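O-methyltransferase (Bacillus halodurans, PDB 2GPY) probably transfers the methyl group of S-adenosylmethionine to a hydroxyl oxygen of an acceptor substrate. Local coordinates at the interface of chains A and B. Coordinates in Å, arbitrary orientation; residue numbers count along the deposited sequence, not the author numbering. Chains: chain A/B, O-methyltransferase.

Contacts 1, 2 and 4 form one continuous patch, the centres of their C-alpha atoms lying about 6 to 9 Å apart, and all three share B:His48 on helix 40-53. Strand 197-202 of chain A runs through them: A:Arg200 belongs to contacts 1 and 4, A:Phe202 to contacts 2 and 4. Contact 3 lies about 19 to 24 Å from the others, between the centres of their C-alpha atoms. A two-fold relates the chains, and contact 3 is the twin of part of contact 1, but its glutamine and arginine are arranged differently. The pairing may be the functional dimer, although the structure alone does not prove it.

Contact 1: the interface of chains A and B. Residues chain A 199-201; chain B 11-12, 15, 45, 48.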
ATOM      1  N   THR A 199      -3.892  12.582   5.406  1.00 39.79           N
ATOM      2  CA  THR A 199      -3.584  11.536   6.387  1.00 40.53           C
ATOM      3  C   THR A 199      -4.745  10.568   6.661  1.00 40.43           C
ATOM      4  O   THR A 199      -5.907  10.989   6.813  1.00 39.76           O
ATOM      5  CB  THR A 199      -3.048  12.169   7.700  1.00 41.29           C
ATOM      6  OG1 THR A 199      -1.834  12.887   7.404  1.00 40.88           O
ATOM      7  CG2 THR A 199      -2.708  11.100   8.735  1.00 43.59           C
ATOM      8  N   ARG A 200      -4.419   9.278   6.716  1.00 39.85           N
ATOM      9  CA  ARG A 200      -5.372   8.252   7.138  1.00 41.31           C
ATOM     10  C   ARG A 200      -4.687   7.244   8.051  1.00 41.29           C
ATOM     11  O   ARG A 200      -3.526   6.889   7.841  1.00 41.36           O
ATOM     12  CB  ARG A 200      -5.999   7.551   5.933  1.00 41.35           C
ATOM     13  CG  ARG A 200      -7.154   6.653   6.290  1.00 43.46           C
ATOM     14  CD  ARG A 200      -8.013   6.298   5.072  1.00 43.52           C
ATOM     15  NE  ARG A 200      -9.155   5.475   5.450  1.00 44.30           N
ATOM     16  CZ  ARG A 200     -10.305   5.950   5.926  1.00 46.63           C
ATOM     17  NH1 ARG A 200     -10.486   7.260   6.077  1.00 46.39           N
ATOM     18  NH2 ARG A 200     -11.283   5.111   6.250  1.00 45.98           N
ATOM     19  N   ILE A 201      -5.424   6.792   9.059  1.00 41.13           N
ATOM     20  CA  ILE A 201      -4.929   5.774   9.964  1.00 41.04           C
ATOM     21  C   ILE A 201      -5.341   4.395   9.464  1.00 41.67           C
ATOM     22  O   ILE A 201      -6.511   4.167   9.093  1.00 40.78           O
ATOM     23  CB  ILE A 201      -5.399   6.015  11.408  1.00 41.94           C
ATOM     24  CG1 ILE A 201      -4.796   7.327  11.944  1.00 40.80           C
ATOM     25  CG2 ILE A 201      -5.010   4.833  12.316  1.00 41.64           C
ATOM     26  CD1 ILE A 201      -5.104   7.533  13.407  1.00 47.78           C
TER
ATOM     27  N   TYR B  11     -12.826   3.986  16.626  1.00 70.82           N
ATOM     28  CA  TYR B  11     -12.331   5.211  15.989  1.00 70.12           C
ATOM     29  C   TYR B  11     -12.211   5.031  14.475  1.00 69.55           C
ATOM     30  O   TYR B  11     -12.607   5.911  13.703  1.00 69.48           O
ATOM     31  CB  TYR B  11     -10.974   5.640  16.585  1.00 70.25           C
ATOM     32  CG  TYR B  11     -10.300   6.759  15.806  1.00 70.28           C
ATOM     33  CD1 TYR B  11      -9.458   6.476  14.721  1.00 69.63           C
ATOM     34  CD2 TYR B  11     -10.524   8.099  16.136  1.00 70.15           C
ATOM     35  CE1 TYR B  11      -8.855   7.498  13.991  1.00 69.74           C
ATOM     36  CE2 TYR B  11      -9.921   9.130  15.412  1.00 69.75           C
ATOM     37  CZ  TYR B  11      -9.088   8.822  14.348  1.00 70.13           C
ATOM     38  OH  TYR B  11      -8.493   9.838  13.636  1.00 70.34           O
ATOM     39  N   LEU B  12     -11.649   3.892  14.068  1.00 68.85           N
ATOM     40  CA  LEU B  12     -11.511   3.533  12.654  1.00 68.37           C
ATOM     41  C   LEU B  12     -12.875   3.391  11.965  1.00 68.03           C
ATOM     42  O   LEU B  12     -13.004   3.730  10.787  1.00 67.96           O
ATOM     43  CB  LEU B  12     -10.686   2.244  12.489  1.00 68.34           C
ATOM     44  CG  LEU B  12      -9.237   2.277  13.004  1.00 68.44           C
ATOM     45  CD1 LEU B  12      -8.692   0.871  13.268  1.00 69.21           C
ATOM     46  CD2 LEU B  12      -8.313   3.064  12.071  1.00 68.35           C
ATOM     47  N   GLN B  15     -14.032   6.839  10.602  1.00 60.41           N
ATOM     48  CA  GLN B  15     -13.075   7.619   9.810  1.00 58.42           C
ATOM     49  C   GLN B  15     -13.552   7.870   8.366  1.00 58.87           C
ATOM     50  O   GLN B  15     -13.038   7.264   7.416  1.00 58.72           O
ATOM     51  CB  GLN B  15     -11.691   6.948   9.827  1.00 58.46           C
ATOM     52  CG  GLN B  15     -10.541   7.895   9.470  1.00 56.11           C
ATOM     53  CD  GLN B  15      -9.173   7.215   9.405  1.00 55.63           C
ATOM     54  OE1 GLN B  15      -8.146   7.890   9.412  1.00 48.05           O
ATOM     55  NE2 GLN B  15      -9.157   5.886   9.323  1.00 51.97           N
ATOM     56  N   SER B  45     -10.145   3.554   2.356  1.00 40.61           N
ATOM     57  CA  SER B  45      -8.820   2.931   2.491  1.00 40.62           C
ATOM     58  C   SER B  45      -8.178   2.652   1.163  1.00 40.47           C
ATOM     59  O   SER B  45      -6.982   2.948   0.980  1.00 40.51           O
ATOM     60  CB  SER B  45      -8.901   1.656   3.331  1.00 41.77           C
ATOM     61  OG  SER B  45      -9.060   2.035   4.674  1.00 43.02           O
ATOM     62  N   HIS B  48      -6.906   5.847  -0.454  1.00 37.14           N
ATOM     63  CA  HIS B  48      -5.670   6.318   0.205  1.00 38.15           C
ATOM     64  C   HIS B  48      -4.439   5.500  -0.233  1.00 39.05           C
ATOM     65  O   HIS B  48      -3.336   6.052  -0.467  1.00 39.08           O
ATOM     66  CB  HIS B  48      -5.829   6.290   1.714  1.00 38.46           C
ATOM     67  CG  HIS B  48      -4.885   7.216   2.428  1.00 37.50           C
ATOM     68  ND1 HIS B  48      -5.016   8.580   2.365  1.00 38.79           N
ATOM     69  CD2 HIS B  48      -3.787   6.976   3.181  1.00 37.41           C
ATOM     70  CE1 HIS B  48      -4.044   9.151   3.060  1.00 38.35           C
ATOM     71  NE2 HIS B  48      -3.292   8.198   3.575  1.00 36.33           N
TER
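Strand 197-202 of chain A runs between helix 40-53 of chain B and the N-terminal segment of chain B, helix 9-13 with the loop residue B:Gln15 after it. B:Gln15, extended beyond CG, reads the strand edge as another strand would: its OE1 accepts from A:Ile201 N at 3.0 Å in a nearly straight bond (178° at H), and its NE2 gives to A:Ile201 O at 3.2 Å, both bonds lying on carbonyl lone pairs. A glutamine suits this place because its amide carries donor and acceptor side by side. A:Arg200, with CG anti to the backbone N (chi1 -170°), stretches past this amide and stacks its guanidinium on it, the planes 20° apart. Its NH1 and NH2 both grip the backbone B:Gln15 O end-on, NH1 at 2.9 Å. The aliphatic root of the arginine works too, CB sitting over the face of the B:His48 ring, 3.5 Å from its centroid. With alanine in place of A:Arg200, B:Gln15 O would probably lose both guanidinium donors, and the amide its stacked partner. Nearby, A:Ile201 CD1 meets B:Tyr11 CE1 at 3.8 Å, and CG2 packs on B:Leu12. The site ties the N-terminal segment of one subunit to the partner's strand, probably steadying the pair.

Contact 2: the interface of chains A and B. Residues chain A 49, 155, 202, 210; chain B 48-49, 52, 202.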
ATOM      1  N   LEU A  49       3.031  -2.250   2.305  1.00 36.14           N
ATOM      2  CA  LEU A  49       2.691  -0.855   1.981  1.00 36.99           C
ATOM      3  C   LEU A  49       3.901  -0.162   1.343  1.00 37.45           C
ATOM      4  O   LEU A  49       3.773   0.595   0.370  1.00 38.00           O
ATOM      5  CB  LEU A  49       2.291  -0.100   3.249  1.00 38.07           C
ATOM      6  CG  LEU A  49       1.003  -0.473   3.985  1.00 40.63           C
ATOM      7  CD1 LEU A  49       0.980   0.289   5.335  1.00 46.85           C
ATOM      8  CD2 LEU A  49      -0.224  -0.139   3.170  1.00 42.16           C
ATOM      9  N   LEU A 155       5.799   9.895   1.683  1.00 36.86           N
ATOM     10  CA  LEU A 155       4.997   9.356   2.786  1.00 38.01           C
ATOM     11  C   LEU A 155       5.648   9.580   4.121  1.00 37.49           C
ATOM     12  O   LEU A 155       6.851   9.393   4.261  1.00 36.63           O
ATOM     13  CB  LEU A 155       4.869   7.839   2.660  1.00 38.75           C
ATOM     14  CG  LEU A 155       4.276   7.235   1.408  1.00 42.30           C
ATOM     15  CD1 LEU A 155       4.290   5.715   1.617  1.00 45.60           C
ATOM     16  CD2 LEU A 155       2.863   7.793   1.241  1.00 43.37           C
ATOM     17  N   PHE A 202      -4.368   3.484   9.463  1.00 41.48           N
ATOM     18  CA  PHE A 202      -4.589   2.112   9.064  1.00 41.66           C
ATOM     19  C   PHE A 202      -4.430   1.130  10.214  1.00 41.61           C
ATOM     20  O   PHE A 202      -3.608   1.348  11.104  1.00 41.40           O
ATOM     21  CB  PHE A 202      -3.653   1.774   7.914  1.00 42.64           C
ATOM     22  CG  PHE A 202      -4.197   2.171   6.589  1.00 44.47           C
ATOM     23  CD1 PHE A 202      -4.189   3.513   6.195  1.00 47.42           C
ATOM     24  CD2 PHE A 202      -4.761   1.229   5.752  1.00 45.20           C
ATOM     25  CE1 PHE A 202      -4.715   3.890   4.946  1.00 46.29           C
ATOM     26  CE2 PHE A 202      -5.289   1.596   4.510  1.00 45.94           C
ATOM     27  CZ  PHE A 202      -5.261   2.934   4.120  1.00 45.16           C
ATOM     28  N   ILE A 210      -0.826   7.038   7.859  1.00 39.28           N
ATOM     29  CA  ILE A 210      -0.159   7.156   6.586  1.00 39.37           C
ATOM     30  C   ILE A 210      -0.429   8.553   6.063  1.00 39.54           C
ATOM     31  O   ILE A 210      -1.551   8.861   5.689  1.00 39.78           O
ATOM     32  CB  ILE A 210      -0.676   6.114   5.568  1.00 39.79           C
ATOM     33  CG1 ILE A 210      -0.423   4.700   6.110  1.00 40.64           C
ATOM     34  CG2 ILE A 210       0.013   6.326   4.241  1.00 39.10           C
ATOM     35  CD1 ILE A 210      -1.027   3.583   5.251  1.00 40.64           C
TER
ATOM     36  N   HIS B  48      -6.906   5.847  -0.454  1.00 37.14           N
ATOM     37  CA  HIS B  48      -5.670   6.318   0.205  1.00 38.15           C
ATOM     38  C   HIS B  48      -4.439   5.500  -0.233  1.00 39.05           C
ATOM     39  O   HIS B  48      -3.336   6.052  -0.467  1.00 39.08           O
ATOM     40  CB  HIS B  48      -5.829   6.290   1.714  1.00 38.46           C
ATOM     41  CG  HIS B  48      -4.885   7.216   2.428  1.00 37.50           C
ATOM     42  ND1 HIS B  48      -5.016   8.580   2.365  1.00 38.79           N
ATOM     43  CD2 HIS B  48      -3.787   6.976   3.181  1.00 37.41           C
ATOM     44  CE1 HIS B  48      -4.044   9.151   3.060  1.00 38.35           C
ATOM     45  NE2 HIS B  48      -3.292   8.198   3.575  1.00 36.33           N
ATOM     46  N   LEU B  49      -4.605   4.188  -0.320  1.00 38.43           N
ATOM     47  CA  LEU B  49      -3.517   3.315  -0.778  1.00 39.99           C
ATOM     48  C   LEU B  49      -3.155   3.632  -2.235  1.00 39.69           C
ATOM     49  O   LEU B  49      -1.977   3.654  -2.611  1.00 39.15           O
ATOM     50  CB  LEU B  49      -3.913   1.853  -0.635  1.00 40.79           C
ATOM     51  CG  LEU B  49      -4.133   1.327   0.800  1.00 41.63           C
ATOM     52  CD1 LEU B  49      -4.790  -0.045   0.702  1.00 45.68           C
ATOM     53  CD2 LEU B  49      -2.868   1.275   1.616  1.00 45.46           C
HETATM   54  N   MSE B  52      -1.091   6.713  -2.405  1.00 39.40           N
HETATM   55  CA  MSE B  52       0.232   6.387  -1.943  1.00 42.73           C
HETATM   56  C   MSE B  52       1.063   5.790  -3.080  1.00 41.70           C
HETATM   57  O   MSE B  52       2.260   6.087  -3.202  1.00 42.69           O
HETATM   58  CB  MSE B  52       0.100   5.376  -0.797  1.00 41.13           C
HETATM   59  CG  MSE B  52       1.265   5.227  -0.013  1.00 43.98           C
HETATM   60 SE   MSE B  52       1.009   3.826   1.323  1.00 49.35          SE
HETATM   61  CE  MSE B  52      -0.666   3.785   1.503  1.00 20.86           C
ATOM     62  N   PHE B 202      -5.407  -7.282   3.192  1.00 43.68           N
ATOM     63  CA  PHE B 202      -5.545  -6.228   4.209  1.00 44.42           C
ATOM     64  C   PHE B 202      -6.947  -6.257   4.807  1.00 43.79           C
ATOM     65  O   PHE B 202      -7.919  -6.280   4.063  1.00 43.49           O
ATOM     66  CB  PHE B 202      -5.279  -4.841   3.606  1.00 46.01           C
ATOM     67  CG  PHE B 202      -3.809  -4.499   3.444  1.00 49.05           C
ATOM     68  CD1 PHE B 202      -2.808  -5.376   3.873  1.00 51.57           C
ATOM     69  CD2 PHE B 202      -3.430  -3.275   2.904  1.00 52.64           C
ATOM     70  CE1 PHE B 202      -1.454  -5.060   3.722  1.00 51.53           C
ATOM     71  CE2 PHE B 202      -2.078  -2.944   2.753  1.00 53.52           C
ATOM     72  CZ  PHE B 202      -1.089  -3.843   3.170  1.00 51.64           C
TER
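Helix 40-53 of chain B packs against strands 154-159, 197-202 and 208-213 of chain A, and it also meets its own counterpart, helix 40-53 of chain A, which in turn touches strand 197-202 of chain B. Where the helices meet, A:Leu49 CD2 and B:Leu49 CD2 come within 3.4 Å, a tight methyl-to-methyl contact between side chains crossing at about a right angle. Leucine suits an apolar helix-to-helix contact, where two branched ends can fill space without a polar mate. Each leucine also lies against the partner's phenylalanine, though the two rings are rotated differently (chi2 76° in A:Phe202, -3° in B:Phe202): A:Leu49 CD2 is 3.4 Å from B:Phe202 CE2, while B:Leu49 CD2 is 3.8 Å from A:Phe202 CE2. B:Met52, a selenomethionine, sends its CG towards A:Leu155. There CG lies close to both leucine methyls, 3.3 Å from CD2, so the packing is snug. Beyond the bend at chi3, the terminal CE turns to A:Ile210, 3.8 Å from its CD1; a flexible, unbranched chain can follow such a curved surface. Polar chemistry enters at B:His48, whose NE2 donates to the backbone A:Ile210 O at 2.8 Å, the oxygen near the ring plane but the donor 39° above the carbonyl plane. A:Phe202 CE1 lies beside CD2 of the same imidazole. This largely apolar patch is likely to supply much of the interface's hydrophobic adhesion.

Contact 3: the interface of chains A and B. Residues chain A 11, 15; chain B 188-189, 192, 200-201.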
ATOM      1  N   TYR A  11      -5.995 -16.634  10.472  1.00 44.45           N
ATOM      2  CA  TYR A  11      -5.931 -16.700   9.014  1.00 43.39           C
ATOM      3  C   TYR A  11      -4.788 -15.851   8.444  1.00 42.72           C
ATOM      4  O   TYR A  11      -3.990 -16.323   7.633  1.00 42.15           O
ATOM      5  CB  TYR A  11      -7.261 -16.224   8.423  1.00 43.80           C
ATOM      6  CG  TYR A  11      -7.250 -16.188   6.915  1.00 44.35           C
ATOM      7  CD1 TYR A  11      -7.119 -17.363   6.179  1.00 44.67           C
ATOM      8  CD2 TYR A  11      -7.365 -14.979   6.225  1.00 44.65           C
ATOM      9  CE1 TYR A  11      -7.099 -17.339   4.782  1.00 46.40           C
ATOM     10  CE2 TYR A  11      -7.348 -14.940   4.826  1.00 44.12           C
ATOM     11  CZ  TYR A  11      -7.215 -16.122   4.117  1.00 45.24           C
ATOM     12  OH  TYR A  11      -7.196 -16.101   2.745  1.00 45.48           O
ATOM     13  N   GLN A  15      -0.103 -16.599   6.875  1.00 45.97           N
ATOM     14  CA  GLN A  15       0.444 -16.143   5.600  1.00 46.15           C
ATOM     15  C   GLN A  15       1.866 -15.602   5.708  1.00 45.43           C
ATOM     16  O   GLN A  15       2.477 -15.291   4.679  1.00 46.01           O
ATOM     17  CB  GLN A  15      -0.485 -15.096   4.961  1.00 45.99           C
ATOM     18  CG  GLN A  15      -1.993 -15.456   4.975  1.00 49.55           C
ATOM     19  CD  GLN A  15      -2.330 -16.858   4.423  1.00 53.21           C
ATOM     20  OE1 GLN A  15      -1.580 -17.444   3.631  1.00 54.69           O
ATOM     21  NE2 GLN A  15      -3.477 -17.395   4.849  1.00 54.48           N
TER
ATOM     22  N   ASN B 188      -8.940 -18.357  -0.951  1.00 48.99           N
ATOM     23  CA  ASN B 188      -7.889 -17.483  -1.470  1.00 48.19           C
ATOM     24  C   ASN B 188      -6.557 -18.170  -1.757  1.00 47.65           C
ATOM     25  O   ASN B 188      -5.615 -17.527  -2.229  1.00 46.63           O
ATOM     26  CB  ASN B 188      -7.673 -16.304  -0.522  1.00 48.65           C
ATOM     27  CG  ASN B 188      -8.843 -15.353  -0.511  1.00 49.92           C
ATOM     28  OD1 ASN B 188      -9.568 -15.237  -1.500  1.00 52.92           O
ATOM     29  ND2 ASN B 188      -9.040 -14.665   0.608  1.00 50.46           N
ATOM     30  N   GLN B 189      -6.460 -19.474  -1.501  1.00 47.33           N
ATOM     31  CA  GLN B 189      -5.161 -20.122  -1.672  1.00 47.62           C
ATOM     32  C   GLN B 189      -4.546 -19.894  -3.056  1.00 46.80           C
ATOM     33  O   GLN B 189      -3.348 -19.611  -3.133  1.00 46.50           O
ATOM     34  CB  GLN B 189      -5.160 -21.602  -1.269  1.00 48.02           C
ATOM     35  CG  GLN B 189      -4.792 -21.821   0.219  1.00 51.58           C
ATOM     36  CD  GLN B 189      -3.647 -20.908   0.718  1.00 55.27           C
ATOM     37  OE1 GLN B 189      -3.871 -20.001   1.521  1.00 56.72           O
ATOM     38  NE2 GLN B 189      -2.432 -21.147   0.229  1.00 56.70           N
ATOM     39  N   LEU B 192      -3.014 -16.517  -3.245  1.00 46.72           N
ATOM     40  CA  LEU B 192      -1.886 -16.309  -2.339  1.00 47.31           C
ATOM     41  C   LEU B 192      -0.589 -17.006  -2.776  1.00 47.65           C
ATOM     42  O   LEU B 192       0.503 -16.576  -2.369  1.00 48.64           O
ATOM     43  CB  LEU B 192      -2.283 -16.685  -0.911  1.00 48.10           C
ATOM     44  CG  LEU B 192      -3.402 -15.780  -0.373  1.00 48.30           C
ATOM     45  CD1 LEU B 192      -4.059 -16.342   0.888  1.00 50.09           C
ATOM     46  CD2 LEU B 192      -2.917 -14.357  -0.159  1.00 49.87           C
ATOM     47  N   ARG B 200      -0.736  -9.857  -0.359  0.50 40.26           N
ATOM     48  CA  ARG B 200      -1.172  -9.826   1.036  0.50 40.36           C
ATOM     49  C   ARG B 200      -2.624  -9.395   1.086  0.50 40.94           C
ATOM     50  O   ARG B 200      -3.106  -8.695   0.180  0.50 40.48           O
ATOM     51  CB  ARG B 200      -0.316  -8.878   1.878  0.50 40.21           C
ATOM     52  CG  ARG B 200       1.174  -9.182   1.789  0.50 40.63           C
ATOM     53  CD  ARG B 200       1.868  -9.033   3.115  0.50 40.84           C
ATOM     54  NE  ARG B 200       1.754 -10.251   3.906  0.50 42.55           N
ATOM     55  CZ  ARG B 200       1.077 -10.354   5.042  0.50 41.30           C
ATOM     56  NH1 ARG B 200       0.448  -9.301   5.545  0.50 41.69           N
ATOM     57  NH2 ARG B 200       1.040 -11.517   5.676  0.50 38.80           N
ATOM     58  N   ILE B 201      -3.325  -9.827   2.135  1.00 41.33           N
ATOM     59  CA  ILE B 201      -4.734  -9.445   2.327  1.00 42.11           C
ATOM     60  C   ILE B 201      -4.818  -8.452   3.458  1.00 42.97           C
ATOM     61  O   ILE B 201      -4.335  -8.746   4.552  1.00 42.41           O
ATOM     62  CB  ILE B 201      -5.634 -10.659   2.678  1.00 43.51           C
ATOM     63  CG1 ILE B 201      -5.654 -11.669   1.496  1.00 41.87           C
ATOM     64  CG2 ILE B 201      -7.075 -10.146   2.999  1.00 43.00           C
ATOM     65  CD1 ILE B 201      -6.239 -12.981   1.837  1.00 48.00           C
TER
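A:Tyr11 reaches across to chain B with its phenol oxygen, which accepts a hydrogen bond from B:Asn188 ND2 at 3.2 Å (151° at H). The tyrosine oxygen lies close to the plane of the asparagine amide, while ring and amide planes are turned 49° apart. On the carbon side, B:Ile201 CD1 lies 3.4 Å from A:Tyr11 OH and next to CE2, and B:Leu192 CD1 stands 3.7 Å from A:Tyr11 OH. Tyrosine suits this place by pairing a long apolar ring with a polar end. A phenylalanine here would probably leave B:Asn188 ND2 without its acceptor, and B:Leu192 CD1 and B:Ile201 CD1 without the hydroxyl they pack on. Next to the ring, A:Gln15 rests its CD against B:Leu192 CD1 at 4.0 Å. Unlike its twin B:Gln15, which is extended, this side chain bends at chi2 (-51°) and folds back on its own chain. Its NE2 donates to A:Tyr11 O at 3.0 Å, tilted from the carbonyl plane, and lies above the tyrosine ring, towards the rim. This bond within chain A links loop to helix 6-13 and probably limits the motion of the amide. The site docks the N-terminal helix of chain A on helix 189-193 and strand 197-202 of chain B, apparently a looser fastening than its twin.

Contact 4: the interface of chains A and B. Residues chain A 198-200, 202, 210, 212; chain B 48, 51.
The imidazole of B:His48 is the tightly packed part of this contact, sandwiched between side chains of chain A. A:Ile212 CD1 lies over one face, 3.8 Å from the ring centroid and offset toward the rim, opposite the methylene of A:Arg200 on the other face. The backbone of A:Asp198 and A:Ile210 meets the ring edge. With CG anti to the backbone N (chi1 -158°), the histidine projects from its helix into this slot; a flat ring with a polar edge suits a place that is apolar above and below but lined by carbonyls. The same A:Ile212 CD1 touches B:Lys51 CB at 3.5 Å. Further along, the contact thins to the polar end of B:Lys51, probably its more solvent-facing side. There NZ forms a salt bridge with A:Asp198 OD2 at 2.8 Å, approaching on the syn side, 24° out of the carboxylate plane. The lysine chain, nearly extended with a slight kink at chi3 (-148°), is long enough to span from helix to strand. A:Asp198 OD1 stands 4.1 Å from B:His48 ND1, and the carboxylate might favour a charged imidazole. Within the fold, the site sets helix 40-53 of chain B against strands 197-202 and 208-213 of chain A.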
ATOM      1  N   ASP A 198      -2.149  14.616   3.548  1.00 39.74           N
ATOM      2  CA  ASP A 198      -3.396  13.896   3.393  1.00 39.72           C
ATOM      3  C   ASP A 198      -3.213  12.648   4.261  1.00 40.01           C
ATOM      4  O   ASP A 198      -2.421  11.780   3.923  1.00 40.09           O
ATOM      5  CB  ASP A 198      -3.542  13.528   1.915  1.00 40.72           C
ATOM      6  CG  ASP A 198      -4.909  13.087   1.552  1.00 42.49           C
ATOM      7  OD1 ASP A 198      -5.642  12.581   2.430  1.00 45.64           O
ATOM      8  OD2 ASP A 198      -5.254  13.243   0.365  1.00 46.03           O
ATOM      9  N   THR A 199      -3.892  12.582   5.406  1.00 39.79           N
ATOM     10  CA  THR A 199      -3.584  11.536   6.387  1.00 40.53           C
ATOM     11  C   THR A 199      -4.745  10.568   6.661  1.00 40.43           C
ATOM     12  O   THR A 199      -5.907  10.989   6.813  1.00 39.76           O
ATOM     13  CB  THR A 199      -3.048  12.169   7.700  1.00 41.29           C
ATOM     14  OG1 THR A 199      -1.834  12.887   7.404  1.00 40.88           O
ATOM     15  CG2 THR A 199      -2.708  11.100   8.735  1.00 43.59           C
ATOM     16  N   ARG A 200      -4.419   9.278   6.716  1.00 39.85           N
ATOM     17  CA  ARG A 200      -5.372   8.252   7.138  1.00 41.31           C
ATOM     18  C   ARG A 200      -4.687   7.244   8.051  1.00 41.29           C
ATOM     19  O   ARG A 200      -3.526   6.889   7.841  1.00 41.36           O
ATOM     20  CB  ARG A 200      -5.999   7.551   5.933  1.00 41.35           C
ATOM     21  CG  ARG A 200      -7.154   6.653   6.290  1.00 43.46           C
ATOM     22  CD  ARG A 200      -8.013   6.298   5.072  1.00 43.52           C
ATOM     23  NE  ARG A 200      -9.155   5.475   5.450  1.00 44.30           N
ATOM     24  CZ  ARG A 200     -10.305   5.950   5.926  1.00 46.63           C
ATOM     25  NH1 ARG A 200     -10.486   7.260   6.077  1.00 46.39           N
ATOM     26  NH2 ARG A 200     -11.283   5.111   6.250  1.00 45.98           N
ATOM     27  N   PHE A 202      -4.368   3.484   9.463  1.00 41.48           N
ATOM     28  CA  PHE A 202      -4.589   2.112   9.064  1.00 41.66           C
ATOM     29  C   PHE A 202      -4.430   1.130  10.214  1.00 41.61           C
ATOM     30  O   PHE A 202      -3.608   1.348  11.104  1.00 41.40           O
ATOM     31  CB  PHE A 202      -3.653   1.774   7.914  1.00 42.64           C
ATOM     32  CG  PHE A 202      -4.197   2.171   6.589  1.00 44.47           C
ATOM     33  CD1 PHE A 202      -4.189   3.513   6.195  1.00 47.42           C
ATOM     34  CD2 PHE A 202      -4.761   1.229   5.752  1.00 45.20           C
ATOM     35  CE1 PHE A 202      -4.715   3.890   4.946  1.00 46.29           C
ATOM     36  CE2 PHE A 202      -5.289   1.596   4.510  1.00 45.94           C
ATOM     37  CZ  PHE A 202      -5.261   2.934   4.120  1.00 45.16           C
ATOM     38  N   ILE A 210      -0.826   7.038   7.859  1.00 39.28           N
ATOM     39  CA  ILE A 210      -0.159   7.156   6.586  1.00 39.37           C
ATOM     40  C   ILE A 210      -0.429   8.553   6.063  1.00 39.54           C
ATOM     41  O   ILE A 210      -1.551   8.861   5.689  1.00 39.78           O
ATOM     42  CB  ILE A 210      -0.676   6.114   5.568  1.00 39.79           C
ATOM     43  CG1 ILE A 210      -0.423   4.700   6.110  1.00 40.64           C
ATOM     44  CG2 ILE A 210       0.013   6.326   4.241  1.00 39.10           C
ATOM     45  CD1 ILE A 210      -1.027   3.583   5.251  1.00 40.64           C
ATOM     46  N   ILE A 212       0.347  11.420   3.300  1.00 39.74           N
ATOM     47  CA  ILE A 212       0.859  11.635   1.952  1.00 39.48           C
ATOM     48  C   ILE A 212       1.087  13.131   1.777  1.00 39.36           C
ATOM     49  O   ILE A 212       0.179  13.956   1.983  1.00 39.17           O
ATOM     50  CB  ILE A 212      -0.107  11.094   0.865  1.00 39.10           C
ATOM     51  CG1 ILE A 212      -0.486   9.632   1.183  1.00 38.58           C
ATOM     52  CG2 ILE A 212       0.543  11.214  -0.530  1.00 40.00           C
ATOM     53  CD1 ILE A 212      -1.596   9.063   0.333  1.00 40.35           C
TER
ATOM     54  N   HIS B  48      -6.906   5.847  -0.454  1.00 37.14           N
ATOM     55  CA  HIS B  48      -5.670   6.318   0.205  1.00 38.15           C
ATOM     56  C   HIS B  48      -4.439   5.500  -0.233  1.00 39.05           C
ATOM     57  O   HIS B  48      -3.336   6.052  -0.467  1.00 39.08           O
ATOM     58  CB  HIS B  48      -5.829   6.290   1.714  1.00 38.46           C
ATOM     59  CG  HIS B  48      -4.885   7.216   2.428  1.00 37.50           C
ATOM     60  ND1 HIS B  48      -5.016   8.580   2.365  1.00 38.79           N
ATOM     61  CD2 HIS B  48      -3.787   6.976   3.181  1.00 37.41           C
ATOM     62  CE1 HIS B  48      -4.044   9.151   3.060  1.00 38.35           C
ATOM     63  NE2 HIS B  48      -3.292   8.198   3.575  1.00 36.33           N
ATOM     64  N   LYS B  51      -3.479   6.628  -3.656  1.00 38.88           N
ATOM     65  CA  LYS B  51      -2.769   7.895  -3.657  1.00 39.86           C
ATOM     66  C   LYS B  51      -1.314   7.675  -3.298  1.00 40.29           C
ATOM     67  O   LYS B  51      -0.414   8.367  -3.815  1.00 40.05           O
ATOM     68  CB  LYS B  51      -3.383   8.906  -2.673  1.00 39.08           C
ATOM     69  CG  LYS B  51      -4.756   9.451  -3.094  1.00 42.58           C
ATOM     70  CD  LYS B  51      -5.197  10.455  -2.052  1.00 44.74           C
ATOM     71  CE  LYS B  51      -6.684  10.467  -1.887  1.00 47.82           C
ATOM     72  NZ  LYS B  51      -7.049  11.594  -0.915  1.00 49.14           N
TER